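Local coordinates for T-cell surface glycoprotein CD1A1 antigen (Gallus gallus, PDB 3JVG) that probably presents lipid antigens to T cells, as other members of the CD1 family do, through an MHC class I-like groove, at residues 61-64 with 65-69. Numbering follows the deposited sequence.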
# COMPACT_ATOMS: atom_id res chain seq x y z
N TRP A 61 16.83 3.86 -19.67
CA TRP A 61 15.61 3.08 -19.61
C TRP A 61 15.74 1.63 -20.12
O TRP A 61 15.30 0.69 -19.42
CB TRP A 61 14.38 3.80 -20.18
CG TRP A 61 13.95 4.89 -19.25
CD1 TRP A 61 13.96 6.24 -19.51
CD2 TRP A 61 13.49 4.74 -17.89
NE1 TRP A 61 13.54 6.92 -18.41
CE2 TRP A 61 13.25 6.03 -17.40
CE3 TRP A 61 13.30 3.63 -17.03
CZ2 TRP A 61 12.79 6.26 -16.09
CZ3 TRP A 61 12.83 3.84 -15.75
CH2 TRP A 61 12.60 5.14 -15.27
N ASP A 62 16.35 1.46 -21.30
CA ASP A 62 16.58 0.14 -21.84
C ASP A 62 17.34 -0.78 -20.86
O ASP A 62 17.03 -1.98 -20.76
CB ASP A 62 17.41 0.17 -23.10
CG ASP A 62 16.72 0.90 -24.28
OD1 ASP A 62 15.50 1.10 -24.34
OD2 ASP A 62 17.48 1.26 -25.18
N VAL A 63 18.41 -0.26 -20.23
CA VAL A 63 19.18 -1.01 -19.27
C VAL A 63 18.35 -1.34 -17.99
O VAL A 63 18.39 -2.46 -17.46
CB VAL A 63 20.53 -0.29 -18.91
CG1 VAL A 63 21.26 -1.03 -17.74
CG2 VAL A 63 21.41 -0.28 -20.12
N ILE A 64 17.60 -0.36 -17.52
CA ILE A 64 16.72 -0.54 -16.38
C ILE A 64 15.68 -1.63 -16.67
O ILE A 64 15.56 -2.58 -15.89
CB ILE A 64 16.13 0.79 -15.95
CG1 ILE A 64 17.28 1.70 -15.44
CG2 ILE A 64 15.06 0.61 -14.91
CD1 ILE A 64 16.84 3.08 -15.06
N GLU A 65 15.01 -1.56 -17.83
CA GLU A 65 13.99 -2.57 -18.19
C GLU A 65 14.58 -3.97 -18.29
O GLU A 65 14.08 -4.91 -17.66
CB GLU A 65 13.25 -2.22 -19.49
CG GLU A 65 12.42 -0.96 -19.35
CD GLU A 65 11.27 -0.84 -20.36
OE1 GLU A 65 10.86 -1.86 -21.00
OE2 GLU A 65 10.73 0.30 -20.48
N SER A 66 15.65 -4.10 -19.05
CA SER A 66 16.34 -5.36 -19.17
C SER A 66 16.85 -5.90 -17.83
O SER A 66 16.79 -7.10 -17.61
CB SER A 66 17.49 -5.23 -20.21
OG SER A 66 18.22 -6.45 -20.32
N SER A 67 17.35 -5.06 -16.92
CA SER A 67 17.75 -5.53 -15.59
C SER A 67 16.54 -5.98 -14.75
O SER A 67 16.60 -7.01 -14.08
CB SER A 67 18.54 -4.48 -14.84
OG SER A 67 19.71 -4.15 -15.59
N ILE A 68 15.45 -5.21 -14.78
CA ILE A 68 14.23 -5.67 -14.14
C ILE A 68 13.77 -7.04 -14.66
O ILE A 68 13.51 -7.95 -13.85
CB ILE A 68 13.10 -4.62 -14.20
CG1 ILE A 68 13.46 -3.42 -13.30
CG2 ILE A 68 11.81 -5.22 -13.75
CD1 ILE A 68 12.49 -2.20 -13.49
N LYS A 69 13.70 -7.20 -15.98
CA LYS A 69 13.17 -8.41 -16.56
C LYS A 69 14.11 -9.59 -16.26
O LYS A 69 13.62 -10.70 -16.01
CB LYS A 69 12.97 -8.26 -18.05
CG LYS A 69 11.91 -7.22 -18.44
CD LYS A 69 11.85 -7.05 -20.01
CE LYS A 69 10.47 -6.46 -20.42
NZ LYS A 69 10.37 -6.21 -21.92
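I64 and I68, one turn apart on helix 58-82, form the apolar side of this local i to i+4 contact in the MHC class I-like domain, where helix 58-82 and the broken helical arm 135-172 lie across an antiparallel sheet; 58-82 is probably the alpha1 helix of the groove. The two isoleucines touch by branch ends: CG2 of I64 lies 4.1 Å from CD1 of I68, and the two chains pass at a slant. In I64 the CG2 methyl is anti to the backbone N, which places it on the side of I68, while CG1 turns back beside its own N. CG1 of I68 also packs against the carbonyl oxygen of I64, which accepts a nearly straight bond from I68 N (2.9 Å, 173°). W61, the buried residue of the group, repeats this pattern: its O receives E65 N at 2.8 Å, and CG of E65 rests against the same oxygen at 3.3 Å. Beyond CG the E65 chain runs extended, its OE2 hydrogen-bonded to the Y47 hydroxyl and salt-bridged to R53, while the W61 and Y47 rings meet edge-to-face. The other flank, with D62, V63, S66 and S67, is exposed and looser. D62 and S66 are joined here through the backbone, S66 N to D62 O; the D62 CB points away from the following turn, and its carboxylate makes a long, weak ion pair with K58. The CB of V63 also points away, its CG1 no nearer than 4.1 Å to the S67 OG. On this open side V63 O is nevertheless gripped twice by S67, by its backbone N at 2.9 Å and its OG at 2.8 Å, the two donors approaching from opposite faces of the carbonyl plane.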